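Side-chain contacts in T-cell surface glycoprotein CD1A1 antigen (Gallus gallus, PDB 3JVG), which probably binds lipid antigens in an MHC class I-like groove and displays them at the cell surface, as other CD1 molecules do: residues 96-99 / 105-108; 121-126 / 157-162; 231-236 / 241-246. All coordinates share one frame; numbering follows the deposited sequence.

Contact 1: 96-99 / 105-108; sequences GCEL and IRTF
The ring of Phe108 lies over the backbone of Gly96, with Gly96 CA 3.8 Å from the ring centroid in a CH-pi contact. Phe108 CG sits between its own backbone N and carbonyl carbon (chi1 51°), which swings the ring across to the other strand. Glycine, lacking a side chain, lets the ring rest directly on the main chain. On the same face Glu98 OE2 and Arg106 NE, 3.3 Å apart, form a salt bridge; opposite charges suit this facing pair where the face is partly exposed. The oxygen sits at the guanidinium edge, near its plane, yet is approached from above the carboxylate plane; a second bond from Arg106 NH2 is weak. Glu98 OE1 turns instead to Gln100. Four backbone bonds join the strands, among them Glu98 N to Arg106 O at 2.7 Å. On the opposite face Leu99 CD2 packs on Ile105 CG1 at 4.0 Å, apolar residues suited to the face that helix 148-172 covers. Cys97, on that face too, is disulfide-bonded to Cys162 of the helix. Such an antiparallel hairpin, cross-linked to the helix above it, belongs to the floor of the MHC class I platform.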
# COMPACT_ATOMS: atom_id res chain seq x y z
N GLY A 96 10.88 -10.53 -4.27
CA GLY A 96 10.42 -11.35 -3.14
C GLY A 96 9.99 -12.77 -3.47
O GLY A 96 10.33 -13.28 -4.53
N CYS A 97 9.21 -13.39 -2.58
CA CYS A 97 8.75 -14.74 -2.78
C CYS A 97 7.51 -14.91 -1.98
O CYS A 97 7.29 -14.17 -1.02
CB CYS A 97 9.81 -15.78 -2.35
SG CYS A 97 10.35 -15.60 -0.60
N GLU A 98 6.71 -15.91 -2.37
CA GLU A 98 5.46 -16.20 -1.72
C GLU A 98 5.39 -17.71 -1.49
O GLU A 98 5.82 -18.46 -2.33
CB GLU A 98 4.27 -15.66 -2.57
CG GLU A 98 2.89 -16.13 -2.13
CD GLU A 98 1.76 -15.86 -3.17
OE1 GLU A 98 0.71 -16.58 -3.10
OE2 GLU A 98 1.88 -14.93 -4.01
N LEU A 99 4.87 -18.11 -0.34
CA LEU A 99 4.71 -19.49 0.01
C LEU A 99 3.21 -19.77 0.12
O LEU A 99 2.55 -19.19 0.97
CB LEU A 99 5.34 -19.76 1.39
CG LEU A 99 6.37 -20.86 1.72
CD1 LEU A 99 6.08 -21.41 3.10
CD2 LEU A 99 6.48 -22.07 0.73
N ILE A 105 6.17 -22.53 -4.09
CA ILE A 105 6.93 -21.28 -4.03
C ILE A 105 6.63 -20.47 -5.27
O ILE A 105 6.65 -21.02 -6.38
CB ILE A 105 8.45 -21.56 -3.92
CG1 ILE A 105 8.78 -22.23 -2.57
CG2 ILE A 105 9.30 -20.29 -4.10
CD1 ILE A 105 10.00 -23.15 -2.64
N ARG A 106 6.34 -19.18 -5.10
CA ARG A 106 6.37 -18.26 -6.24
C ARG A 106 7.41 -17.20 -5.93
O ARG A 106 7.47 -16.71 -4.80
CB ARG A 106 5.01 -17.64 -6.52
CG ARG A 106 5.01 -16.62 -7.72
CD ARG A 106 3.63 -16.00 -7.93
NE ARG A 106 3.38 -14.95 -6.94
CZ ARG A 106 3.61 -13.66 -7.13
NH1 ARG A 106 4.09 -13.20 -8.29
NH2 ARG A 106 3.34 -12.82 -6.15
N THR A 107 8.26 -16.88 -6.91
CA THR A 107 9.27 -15.85 -6.73
C THR A 107 8.97 -14.74 -7.71
O THR A 107 8.32 -14.97 -8.72
CB THR A 107 10.74 -16.35 -7.01
OG1 THR A 107 10.86 -16.74 -8.40
CG2 THR A 107 11.14 -17.44 -6.08
N PHE A 108 9.45 -13.53 -7.41
CA PHE A 108 9.26 -12.43 -8.33
C PHE A 108 10.41 -11.48 -8.25
O PHE A 108 10.98 -11.27 -7.16
CB PHE A 108 7.93 -11.69 -8.09
CG PHE A 108 7.68 -11.27 -6.65
CD1 PHE A 108 7.08 -12.13 -5.77
CD2 PHE A 108 8.00 -9.98 -6.22
CE1 PHE A 108 6.83 -11.75 -4.46
CE2 PHE A 108 7.73 -9.55 -4.93
CZ PHE A 108 7.16 -10.46 -4.01

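Contact 2: 121-126 / 157-162; sequences FNLDAG and LLNDTC. With NAG (2-acetamido-2-deoxy-beta-D-glucopyranose), chain I.
Leu158 brings one branch to a ring: its CD1 comes within 3.6 Å of Phe121 CD2, the two side chains meeting at a slant. Phe121 also meets the ring of Trp128 edge-to-face. Leu123 and Leu158 run alongside each other, head to tail, bringing Leu123 CD1 to 4.0 Å from Leu158 CB. With its CG trans to the backbone N (chi1 -177°), Leu123 extends toward the helix. Leucine suits the place because its two methyls can meet different partners: CD1 the CB atoms of Leu158 and Asn159, CD2 the Asn159 amide and the sugar. This is the seam of an MHC-like platform, where the end of strand 116-122 meets helix 148-172, and Gln155 of that helix donates a hydrogen bond from NE2 to Leu123 O. The helix itself makes a wider pi-type turn, with Cys162 N bonded to Leu157 O at 2.7 Å. Asn159 runs at about a right angle to Leu123, its OD1 3.7 Å from Leu123 CD2. Through ND2 it carries an N-linked glycan, joined covalently to C1 of the sugar. The methyl C8 of that sugar lies 3.7 Å from Leu123 CD2 and 3.1 Å from Asp124 OD2.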
# COMPACT_ATOMS: atom_id res chain seq x y z
N PHE A 121 12.57 -10.96 -14.13
CA PHE A 121 13.42 -12.11 -13.99
C PHE A 121 12.67 -13.41 -14.24
O PHE A 121 11.53 -13.60 -13.79
CB PHE A 121 14.05 -12.13 -12.62
CG PHE A 121 15.28 -13.07 -12.52
CD1 PHE A 121 16.50 -12.72 -13.09
CD2 PHE A 121 15.18 -14.29 -11.86
CE1 PHE A 121 17.64 -13.60 -13.01
CE2 PHE A 121 16.29 -15.16 -11.77
CZ PHE A 121 17.52 -14.80 -12.36
N ASN A 122 13.33 -14.31 -14.96
CA ASN A 122 12.80 -15.61 -15.21
C ASN A 122 13.65 -16.53 -14.39
O ASN A 122 14.82 -16.73 -14.73
CB ASN A 122 13.00 -15.92 -16.68
CG ASN A 122 12.34 -17.22 -17.12
OD1 ASN A 122 12.41 -18.27 -16.44
ND2 ASN A 122 11.72 -17.16 -18.31
N LEU A 123 13.08 -17.06 -13.31
CA LEU A 123 13.83 -17.94 -12.38
C LEU A 123 14.40 -19.23 -13.03
O LEU A 123 15.56 -19.58 -12.79
CB LEU A 123 12.98 -18.31 -11.15
CG LEU A 123 13.64 -19.17 -10.05
CD1 LEU A 123 14.61 -18.38 -9.06
CD2 LEU A 123 12.61 -19.99 -9.26
N ASP A 124 13.61 -19.95 -13.82
CA ASP A 124 14.10 -21.26 -14.33
C ASP A 124 15.27 -21.12 -15.32
O ASP A 124 16.25 -21.86 -15.25
CB ASP A 124 12.95 -22.08 -14.95
CG ASP A 124 11.99 -22.66 -13.89
OD1 ASP A 124 10.94 -23.24 -14.28
OD2 ASP A 124 12.25 -22.54 -12.66
N ALA A 125 15.18 -20.16 -16.22
CA ALA A 125 16.22 -19.93 -17.20
C ALA A 125 17.32 -19.08 -16.61
O ALA A 125 18.38 -18.96 -17.18
CB ALA A 125 15.64 -19.26 -18.43
N GLY A 126 17.07 -18.47 -15.46
CA GLY A 126 18.04 -17.56 -14.90
C GLY A 126 18.37 -16.47 -15.90
O GLY A 126 19.53 -16.19 -16.15
N LEU A 157 19.08 -16.50 -4.47
CA LEU A 157 18.53 -15.52 -3.55
C LEU A 157 17.02 -15.65 -3.54
O LEU A 157 16.41 -15.68 -2.46
CB LEU A 157 18.95 -14.08 -3.94
CG LEU A 157 20.22 -13.55 -3.16
CD1 LEU A 157 20.79 -14.43 -2.06
CD2 LEU A 157 21.35 -12.99 -3.98
N LEU A 158 16.42 -15.70 -4.73
CA LEU A 158 14.95 -15.79 -4.85
C LEU A 158 14.43 -17.14 -4.35
O LEU A 158 13.56 -17.18 -3.51
CB LEU A 158 14.46 -15.52 -6.29
CG LEU A 158 14.58 -14.09 -6.83
CD1 LEU A 158 14.28 -14.11 -8.37
CD2 LEU A 158 13.73 -13.06 -6.05
N ASN A 159 15.00 -18.25 -4.81
CA ASN A 159 14.39 -19.56 -4.58
C ASN A 159 14.77 -20.22 -3.25
O ASN A 159 14.01 -21.06 -2.77
CB ASN A 159 14.64 -20.53 -5.75
CG ASN A 159 13.54 -21.62 -5.86
OD1 ASN A 159 12.35 -21.30 -5.79
ND2 ASN A 159 13.94 -22.89 -6.04
N ASP A 160 15.91 -19.84 -2.67
CA ASP A 160 16.40 -20.49 -1.46
C ASP A 160 16.43 -19.51 -0.28
O ASP A 160 15.73 -19.68 0.73
CB ASP A 160 17.79 -21.10 -1.69
CG ASP A 160 17.83 -22.08 -2.88
OD1 ASP A 160 16.92 -22.94 -3.04
OD2 ASP A 160 18.77 -21.98 -3.69
N THR A 161 17.22 -18.46 -0.42
CA THR A 161 17.40 -17.59 0.70
C THR A 161 16.15 -16.74 1.05
O THR A 161 15.82 -16.62 2.22
CB THR A 161 18.79 -16.86 0.70
OG1 THR A 161 18.67 -15.45 0.87
CG2 THR A 161 19.69 -17.26 -0.42
N CYS A 162 15.46 -16.21 0.03
CA CYS A 162 14.20 -15.50 0.30
C CYS A 162 13.18 -16.40 0.99
O CYS A 162 12.59 -15.99 1.97
CB CYS A 162 13.58 -15.00 -1.00
SG CYS A 162 12.39 -13.78 -0.67
C1 NAG I . 13.07 -24.06 -6.14
C2 NAG I . 13.43 -24.94 -7.36
C3 NAG I . 12.65 -26.28 -7.40
C4 NAG I . 12.94 -27.06 -6.11
C5 NAG I . 12.70 -26.21 -4.83
C6 NAG I . 13.33 -26.92 -3.62
C7 NAG I . 14.50 -23.71 -9.17
C8 NAG I . 14.35 -23.03 -10.48
N2 NAG I . 13.38 -24.23 -8.64
O3 NAG I . 12.98 -27.06 -8.55
O4 NAG I . 12.23 -28.31 -6.11
O5 NAG I . 13.14 -24.83 -4.91
O6 NAG I . 12.97 -26.34 -2.39
O7 NAG I . 15.62 -23.77 -8.62

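Contact 3: 231-236 / 241-246; sequences GTVLPN and YQLRST
Gln242 meets Asn236 next to the turn that joins the two strands. Its CB lies 3.9 Å from Leu234 O, the carbonyl that accepts the backbone N-H of Gln242. Gln242 CG lies off the outer end of the Asn236 amide, near its plane, 3.2 Å from OD1, and the extended chain (chi2 -152°) takes CD past the same OD1 at 3.4 Å. At the tip, Gln242 NE2 donates to a lone pair of Asn236 OD1 at 2.7 Å, in the carbonyl plane (N-H...O angle 158°); the two amides are twisted 48° apart. Asn236 ND2, hydrogen-bonded to Thr204 OG1 and Thr240 OG1, positions this acceptor. An amide suits Gln242 because NE2 has a second N-H, and it also bonds to the backbone of a neighbouring subunit, probably beta2-microglobulin. On the Tyr241 side, Val233 CG1 packs 3.7 Å from Tyr241 CD1. Further along, water 1 bridges the strands, donating to Thr232 O and accepting from Arg244 N, before Gly231 N regains Arg244 O at 2.9 Å. Tyr241 OH reaches Asp32 of the MHC-like domain. In the immunoglobulin C1-set domain, strand 241-249 lies between strands 197-206 and 228-235, the side chain of Leu243 touching Val213 of strand 212-217 in the facing sheet.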
# COMPACT_ATOMS: atom_id res chain seq x y z
N GLY A 231 -17.17 -0.04 -2.21
CA GLY A 231 -16.10 0.92 -2.38
C GLY A 231 -14.80 0.17 -2.37
O GLY A 231 -14.78 -1.03 -2.52
N THR A 232 -13.71 0.90 -2.22
CA THR A 232 -12.41 0.29 -2.13
C THR A 232 -11.98 0.31 -0.64
O THR A 232 -12.45 1.14 0.13
CB THR A 232 -11.41 1.00 -3.07
OG1 THR A 232 -11.15 2.32 -2.59
CG2 THR A 232 -12.00 1.11 -4.48
N VAL A 233 -11.15 -0.65 -0.24
CA VAL A 233 -10.69 -0.74 1.15
C VAL A 233 -9.65 0.35 1.43
O VAL A 233 -8.75 0.56 0.61
CB VAL A 233 -10.04 -2.13 1.40
CG1 VAL A 233 -9.42 -2.25 2.79
CG2 VAL A 233 -11.10 -3.24 1.13
N LEU A 234 -9.77 1.02 2.58
CA LEU A 234 -8.92 2.16 2.88
C LEU A 234 -8.13 1.86 4.14
O LEU A 234 -8.65 1.21 5.06
CB LEU A 234 -9.78 3.46 3.06
CG LEU A 234 -10.60 4.05 1.92
CD1 LEU A 234 -11.59 5.11 2.40
CD2 LEU A 234 -9.61 4.69 0.91
N PRO A 235 -6.87 2.31 4.20
CA PRO A 235 -6.13 1.95 5.41
C PRO A 235 -6.38 2.88 6.60
O PRO A 235 -6.48 4.05 6.44
CB PRO A 235 -4.67 2.10 4.98
CG PRO A 235 -4.73 3.21 3.83
CD PRO A 235 -6.04 2.96 3.16
N ASN A 236 -6.37 2.34 7.80
CA ASN A 236 -6.18 3.20 8.99
C ASN A 236 -4.73 3.17 9.43
O ASN A 236 -3.94 2.26 9.08
CB ASN A 236 -7.07 2.75 10.15
CG ASN A 236 -8.52 2.85 9.80
OD1 ASN A 236 -8.96 3.86 9.25
ND2 ASN A 236 -9.29 1.78 10.07
N TYR A 241 -8.40 -1.55 8.77
CA TYR A 241 -8.92 -1.13 7.50
C TYR A 241 -10.37 -0.64 7.63
O TYR A 241 -11.05 -0.89 8.65
CB TYR A 241 -8.84 -2.29 6.53
CG TYR A 241 -7.38 -2.69 6.19
CD1 TYR A 241 -6.66 -1.97 5.24
CD2 TYR A 241 -6.75 -3.75 6.85
CE1 TYR A 241 -5.34 -2.31 4.89
CE2 TYR A 241 -5.40 -4.11 6.54
CZ TYR A 241 -4.70 -3.37 5.57
OH TYR A 241 -3.38 -3.66 5.21
N GLN A 242 -10.82 0.06 6.56
CA GLN A 242 -12.13 0.63 6.50
C GLN A 242 -12.65 0.39 5.15
O GLN A 242 -11.87 0.40 4.18
CB GLN A 242 -12.10 2.15 6.64
CG GLN A 242 -11.57 2.70 7.90
CD GLN A 242 -12.18 4.08 8.25
OE1 GLN A 242 -13.30 4.45 7.82
NE2 GLN A 242 -11.43 4.85 9.02
N LEU A 243 -13.97 0.24 5.08
CA LEU A 243 -14.67 0.02 3.81
C LEU A 243 -15.99 0.77 3.88
O LEU A 243 -16.60 0.80 4.94
CB LEU A 243 -15.03 -1.48 3.62
CG LEU A 243 -14.72 -2.15 2.27
CD1 LEU A 243 -15.57 -3.39 1.98
CD2 LEU A 243 -14.78 -1.21 1.07
N ARG A 244 -16.46 1.32 2.75
CA ARG A 244 -17.84 1.77 2.65
C ARG A 244 -18.54 1.11 1.46
O ARG A 244 -17.94 0.96 0.41
CB ARG A 244 -17.97 3.31 2.54
CG ARG A 244 -17.21 4.10 3.65
CD ARG A 244 -17.70 5.53 3.85
NE ARG A 244 -17.32 6.47 2.79
CZ ARG A 244 -16.10 7.01 2.63
NH1 ARG A 244 -15.10 6.67 3.45
NH2 ARG A 244 -15.87 7.86 1.62
N SER A 245 -19.78 0.71 1.65
CA SER A 245 -20.58 0.11 0.58
C SER A 245 -21.91 0.83 0.57
O SER A 245 -22.44 1.17 1.65
CB SER A 245 -20.77 -1.41 0.87
OG SER A 245 -21.75 -1.99 0.01
N THR A 246 -22.46 1.07 -0.62
CA THR A 246 -23.70 1.79 -0.73
C THR A 246 -24.71 1.10 -1.65
O THR A 246 -24.33 0.33 -2.56
CB THR A 246 -23.52 3.27 -1.18
OG1 THR A 246 -23.11 3.33 -2.55
CG2 THR A 246 -22.55 4.01 -0.30
O HOH W 1 -14.72 2.52 0.72

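In the fold
Contacts 1 and 2 belong to the MHC-like domain, their centres only 9 Å apart. Both draw on the platform sheet, where strands 105-113 and 116-122 are neighbours, and they touch directly: Thr107 CG2 lies 3.5 Å from Leu158 O. The Cys97-Cys162 disulfide spans the two. An unidentified molecule, probably from the crystallisation liquor, comes about 4 Å from the side chain of Leu158, which is consistent with a pocket there, as expected of a CD1 groove. The glycan on Asn159 also lies about 4 Å from the side chain of Ile105 in contact 1. Contact 3 stands apart in the immunoglobulin domain, its centre 28 Å from that of contact 1 and 36 Å from that of contact 2, across the centre of the chain.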